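Extracellular haem-binding protein (Streptomyces reticuli, PDB 3FPW) is an extracellular haem-binding protein that probably degrades haem and whose oligomer is thought to interact with its cognate two-component sensor kinase. Local coordinates at residues D84-S89 with A171-G176; E117-T122 with G148-A153. One frame throughout, in Å; residues are numbered along the deposited sequence.

Contact 1: D84-S89 with A171-G176. With PO4 (phosphate ion), chain D.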
loop_
_atom_site.group_PDB
_atom_site.type_symbol
_atom_site.label_atom_id
_atom_site.label_comp_id
_atom_site.label_asym_id
_atom_site.label_seq_id
_atom_site.Cartn_x
_atom_site.Cartn_y
_atom_site.Cartn_z
ATOM N N ASP A 84 16.267 27.832 -17.753
ATOM C CA ASP A 84 17.340 26.998 -18.291
ATOM C C ASP A 84 16.857 25.934 -19.256
ATOM O O ASP A 84 17.645 25.124 -19.738
ATOM C CB ASP A 84 18.066 26.295 -17.157
ATOM C CG ASP A 84 18.816 27.246 -16.269
ATOM O OD1 ASP A 84 18.831 28.472 -16.551
ATOM O OD2 ASP A 84 19.397 26.753 -15.288
ATOM N N GLY A 85 15.569 25.933 -19.545
ATOM C CA GLY A 85 14.996 24.928 -20.430
ATOM C C GLY A 85 14.895 23.553 -19.797
ATOM O O GLY A 85 14.928 22.538 -20.510
ATOM N N ARG A 86 14.811 23.509 -18.468
ATOM C CA ARG A 86 14.652 22.251 -17.740
ATOM C C ARG A 86 13.190 22.031 -17.362
ATOM O O ARG A 86 12.405 22.982 -17.272
ATOM C CB ARG A 86 15.542 22.196 -16.480
ATOM C CG ARG A 86 16.860 21.416 -16.640
ATOM C CD ARG A 86 17.667 22.005 -17.765
ATOM N NE ARG A 86 18.919 21.309 -18.094
ATOM C CZ ARG A 86 20.116 21.719 -17.694
ATOM N NH1 ARG A 86 20.220 22.776 -16.889
ATOM N NH2 ARG A 86 21.216 21.067 -18.085
ATOM N N HIS A 87 12.840 20.769 -17.149
ATOM C CA HIS A 87 11.456 20.380 -16.882
ATOM C C HIS A 87 11.417 19.614 -15.579
ATOM O O HIS A 87 11.897 18.496 -15.529
ATOM C CB HIS A 87 10.994 19.475 -18.025
ATOM C CG HIS A 87 11.221 20.084 -19.362
ATOM N ND1 HIS A 87 10.377 21.032 -19.890
ATOM C CD2 HIS A 87 12.227 19.927 -20.256
ATOM C CE1 HIS A 87 10.839 21.421 -21.068
ATOM N NE2 HIS A 87 11.962 20.767 -21.309
ATOM N N VAL A 88 10.887 20.226 -14.520
ATOM C CA VAL A 88 11.054 19.657 -13.180
ATOM C C VAL A 88 9.732 19.616 -12.460
ATOM O O VAL A 88 8.787 20.312 -12.842
ATOM C CB VAL A 88 12.052 20.458 -12.316
ATOM C CG1 VAL A 88 13.441 20.505 -13.004
ATOM C CG2 VAL A 88 11.522 21.888 -11.968
ATOM N N SER A 89 9.653 18.776 -11.437
ATOM C CA SER A 89 8.602 18.884 -10.450
ATOM C C SER A 89 9.215 19.455 -9.186
ATOM O O SER A 89 10.412 19.246 -8.905
ATOM C CB SER A 89 7.968 17.511 -10.128
ATOM O OG SER A 89 7.303 16.944 -11.248
ATOM N N ALA A 171 13.012 17.674 -8.762
ATOM C CA ALA A 171 13.488 16.505 -9.502
ATOM C C ALA A 171 13.139 16.644 -10.969
ATOM O O ALA A 171 12.206 17.370 -11.307
ATOM C CB ALA A 171 12.843 15.225 -8.903
ATOM N N GLY A 172 13.916 16.018 -11.856
ATOM C CA GLY A 172 13.594 16.081 -13.286
ATOM C C GLY A 172 14.695 16.679 -14.140
ATOM O O GLY A 172 14.664 16.535 -15.362
ATOM N N ALA A 173 15.662 17.357 -13.516
ATOM C CA ALA A 173 16.810 17.876 -14.263
ATOM C C ALA A 173 17.791 16.740 -14.555
ATOM O O ALA A 173 17.681 15.640 -13.993
ATOM C CB ALA A 173 17.516 18.996 -13.498
ATOM N N PRO A 174 18.763 17.004 -15.433
ATOM C CA PRO A 174 19.662 15.938 -15.840
ATOM C C PRO A 174 20.599 15.450 -14.745
ATOM O O PRO A 174 21.232 14.397 -14.892
ATOM C CB PRO A 174 20.476 16.576 -16.970
ATOM C CG PRO A 174 19.739 17.730 -17.413
ATOM C CD PRO A 174 18.887 18.200 -16.288
ATOM N N SER A 175 20.701 16.193 -13.653
ATOM C CA SER A 175 21.523 15.755 -12.524
ATOM C C SER A 175 20.894 16.249 -11.231
ATOM O O SER A 175 20.154 17.247 -11.216
ATOM C CB SER A 175 22.969 16.266 -12.644
ATOM O OG SER A 175 23.054 17.663 -12.380
ATOM N N GLY A 176 21.176 15.531 -10.152
ATOM C CA GLY A 176 20.715 15.949 -8.825
ATOM C C GLY A 176 21.313 17.292 -8.443
ATOM O O GLY A 176 20.675 18.108 -7.768
HETATM P P PO4 D . 15.620 12.962 -10.372
HETATM O O1 PO4 D . 15.789 14.392 -10.874
HETATM O O2 PO4 D . 16.655 12.130 -11.086
HETATM O O3 PO4 D . 15.961 12.995 -8.917
HETATM O O4 PO4 D . 14.223 12.322 -10.547
HETATM O O HOH W 1 14.953 18.656 -17.229
#
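A171 meets S89 in an antiparallel hydrogen-bonded pair: S89 N donates to A171 O at 2.9 Å, and A171 N returns a bond to S89 O at 3.0 Å. The same carbonyl O of A171 also takes a CA-H...O contact from V88. Past the pair the hydrogen bonding stops, though the backbones close to 4.4 Å between V88 CA and G172 CA. G172, at positive phi (121°), is where a side chain would run into H87 O, so its bare CA lets the backbones come close. Its amide N donates to O1 of a phosphate ion, probably from the crystallisation liquor, which K119 also binds, while a water bridges G172 O and H87 N. A173 follows, its CB resting 4.0 Å from R86 CG and more loosely on V88 CG1. P174 then lies against R86, the two side chains crossing at about a right angle; P174 CD sits over one face of the guanidinium, 3.6 Å from R86 NE. R86 NH1 is hydrogen-bonded to Y182 OH, and a bound iron(III) ion lies about 3 Å from the R86 side chain. Here the antiparallel pairing of inner strands 89-94 and 163-171 ends, and the sheet of this HbpS-like domain gives way to loops from helix 67-83 and into helix 176-187.

Contact 2: E117-T122 with G148-A153. With PO4 (phosphate ion), chain E; PO4 (phosphate ion), chain G; PO4 (phosphate ion), chain D.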
loop_
_atom_site.group_PDB
_atom_site.type_symbol
_atom_site.label_atom_id
_atom_site.label_comp_id
_atom_site.label_asym_id
_atom_site.label_seq_id
_atom_site.Cartn_x
_atom_site.Cartn_y
_atom_site.Cartn_z
ATOM N N GLU A 117 8.998 15.186 -3.880
ATOM C CA GLU A 117 8.380 15.097 -2.560
ATOM C C GLU A 117 9.295 14.439 -1.544
ATOM O O GLU A 117 9.466 14.940 -0.422
ATOM C CB GLU A 117 7.086 14.298 -2.639
ATOM C CG GLU A 117 5.856 15.075 -2.930
ATOM C CD GLU A 117 4.618 14.256 -2.583
ATOM O OE1 GLU A 117 4.503 13.152 -3.155
ATOM O OE2 GLU A 117 3.792 14.689 -1.733
ATOM N N ARG A 118 9.886 13.310 -1.920
ATOM C CA ARG A 118 10.737 12.586 -0.987
ATOM C C ARG A 118 12.010 13.344 -0.667
ATOM O O ARG A 118 12.473 13.296 0.471
ATOM C CB ARG A 118 11.033 11.185 -1.494
ATOM C CG ARG A 118 9.779 10.354 -1.522
ATOM C CD ARG A 118 10.078 8.923 -1.930
ATOM N NE ARG A 118 8.918 8.087 -1.635
ATOM C CZ ARG A 118 8.957 6.998 -0.886
ATOM N NH1 ARG A 118 10.120 6.554 -0.386
ATOM N NH2 ARG A 118 7.836 6.327 -0.675
ATOM N N LYS A 119 12.589 14.012 -1.666
ATOM C CA LYS A 119 13.763 14.834 -1.388
ATOM C C LYS A 119 13.460 15.936 -0.384
ATOM O O LYS A 119 14.261 16.191 0.511
ATOM C CB LYS A 119 14.335 15.473 -2.657
ATOM C CG LYS A 119 14.929 14.446 -3.604
ATOM C CD LYS A 119 15.536 15.161 -4.785
ATOM C CE LYS A 119 15.861 14.220 -5.940
ATOM N NZ LYS A 119 16.354 14.981 -7.148
ATOM N N ALA A 120 12.339 16.621 -0.570
ATOM C CA ALA A 120 11.941 17.664 0.365
ATOM C C ALA A 120 11.763 17.116 1.800
ATOM O O ALA A 120 12.209 17.740 2.782
ATOM C CB ALA A 120 10.650 18.345 -0.132
ATOM N N PHE A 121 11.080 15.986 1.915
ATOM C CA PHE A 121 10.867 15.352 3.207
ATOM C C PHE A 121 12.229 15.022 3.847
ATOM O O PHE A 121 12.431 15.169 5.049
ATOM C CB PHE A 121 10.076 14.047 2.955
ATOM C CG PHE A 121 9.789 13.242 4.201
ATOM C CD1 PHE A 121 10.602 12.166 4.573
ATOM C CD2 PHE A 121 8.687 13.547 4.995
ATOM C CE1 PHE A 121 10.329 11.420 5.730
ATOM C CE2 PHE A 121 8.405 12.785 6.134
ATOM C CZ PHE A 121 9.231 11.741 6.499
ATOM N N THR A 122 13.174 14.563 3.032
ATOM C CA THR A 122 14.454 14.108 3.560
ATOM C C THR A 122 15.272 15.287 4.059
ATOM O O THR A 122 15.875 15.243 5.151
ATOM C CB THR A 122 15.204 13.315 2.500
ATOM O OG1 THR A 122 14.376 12.206 2.129
ATOM C CG2 THR A 122 16.523 12.801 3.043
ATOM N N GLY A 148 10.040 6.761 3.419
ATOM C CA GLY A 148 9.639 8.085 2.930
ATOM C C GLY A 148 10.806 8.945 2.477
ATOM O O GLY A 148 10.617 10.061 1.991
ATOM N N THR A 149 12.014 8.409 2.616
ATOM C CA THR A 149 13.233 9.166 2.285
ATOM C C THR A 149 13.788 8.951 0.867
ATOM O O THR A 149 13.490 7.957 0.193
ATOM C CB THR A 149 14.357 8.890 3.293
ATOM O OG1 THR A 149 14.749 7.518 3.198
ATOM C CG2 THR A 149 13.865 9.184 4.733
ATOM N N LEU A 150 14.592 9.905 0.422
ATOM C CA LEU A 150 15.320 9.783 -0.832
ATOM C C LEU A 150 16.606 10.560 -0.686
ATOM O O LEU A 150 16.598 11.785 -0.655
ATOM C CB LEU A 150 14.476 10.309 -1.999
ATOM C CG LEU A 150 15.165 10.210 -3.353
ATOM C CD1 LEU A 150 15.701 8.821 -3.636
ATOM C CD2 LEU A 150 14.170 10.652 -4.458
ATOM N N PHE A 151 17.714 9.833 -0.572
ATOM C CA PHE A 151 19.011 10.433 -0.296
ATOM C C PHE A 151 19.728 10.753 -1.615
ATOM O O PHE A 151 20.707 10.105 -2.009
ATOM C CB PHE A 151 19.823 9.459 0.545
ATOM C CG PHE A 151 19.440 9.474 1.993
ATOM C CD1 PHE A 151 18.279 8.851 2.439
ATOM C CD2 PHE A 151 20.225 10.149 2.922
ATOM C CE1 PHE A 151 17.921 8.864 3.785
ATOM C CE2 PHE A 151 19.860 10.172 4.274
ATOM C CZ PHE A 151 18.712 9.540 4.707
ATOM N N LEU A 152 19.214 11.747 -2.309
ATOM C CA LEU A 152 19.646 12.054 -3.660
ATOM C C LEU A 152 19.546 13.564 -3.809
ATOM O O LEU A 152 18.526 14.161 -3.441
ATOM C CB LEU A 152 18.705 11.349 -4.640
ATOM C CG LEU A 152 18.911 11.608 -6.121
ATOM C CD1 LEU A 152 20.272 11.044 -6.585
ATOM C CD2 LEU A 152 17.750 11.000 -6.891
ATOM N N ALA A 153 20.632 14.181 -4.276
ATOM C CA ALA A 153 20.704 15.634 -4.439
ATOM C C ALA A 153 19.438 16.226 -5.063
ATOM O O ALA A 153 18.889 15.690 -6.027
ATOM C CB ALA A 153 21.928 15.995 -5.289
HETATM P P PO4 E . 5.741 9.998 -1.186
HETATM O O1 PO4 E . 5.820 11.502 -1.309
HETATM O O2 PO4 E . 6.340 9.325 -2.409
HETATM O O3 PO4 E . 6.505 9.550 0.043
HETATM O O4 PO4 E . 4.283 9.606 -1.053
HETATM P P PO4 G . 8.197 4.042 1.675
HETATM O O1 PO4 G . 9.605 4.599 1.624
HETATM O O2 PO4 G . 7.805 3.488 0.323
HETATM O O3 PO4 G . 8.158 2.943 2.714
HETATM O O4 PO4 G . 7.223 5.132 2.063
HETATM P P PO4 D . 15.620 12.962 -10.372
HETATM O O1 PO4 D . 15.789 14.392 -10.874
HETATM O O2 PO4 D . 16.655 12.130 -11.086
HETATM O O3 PO4 D . 15.961 12.995 -8.917
HETATM O O4 PO4 D . 14.223 12.322 -10.547
HETATM O O HOH W 2 12.544 6.975 -2.150
#
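K119 runs past L150 and L152 to reach the backbone of A153, its chain extended beyond CG and its NZ 2.9 Å from A153 O. CG passes L150 CD2 and CE passes L152 CD2. NZ is also bonded to V170 O, to D179 in a salt bridge, and at 2.7 Å to O3 of the phosphate that G172 N binds. R118, the preceding residue on helix 112-126, packs its CB on L150 CB at 3.6 Å, and the CA of G148 covers one face of its guanidinium toward the rim. Two further phosphates, probably from the crystallisation liquor, lie here: NE binds one, NH1 and NH2 the other, whose O1 also accepts from G148 N. An alanine in place of R118 would probably leave both phosphates less firmly held and open a gap beside G148. Here a helix lying on the sheet of an HbpS-like domain is crossed by an irregular loop, fastened to it by side-chain-to-backbone bonds; P147 of a neighbouring subunit packs on R118. T122 OG1 accepts from L150 N (2.9 Å, 163° at the hydrogen) and donates to R118 O, which T122 N approaches from the opposite face. T122 CG2 stands over the centre of the F151 ring, 4.2 Å from the centroid in a CH-pi contact.

How the contacts relate
From the N terminus, helix 67-83 ends in the 84-89 loop, the first half of contact 1, whose mate at 171-176 comes only after 81 further residues. Between them the chain forms strands 89-94 and 99-104, helix 112-126, helix 130-135 and the last two strands of the sheet. Contact 2 falls wholly within this span: 117-122 and 148-153 close a shorter loop of 25 residues that carries helix 130-135. The two contacts are thus nested, with centres about 16 Å apart. They still touch, A171 beside K119 and G176 beside A153, and share one phosphate. Contact 1 ties the loop after helix 67-83 to the one before helix 176-187; contact 2 ties helix 112-126 to the loop entering strand 155-160.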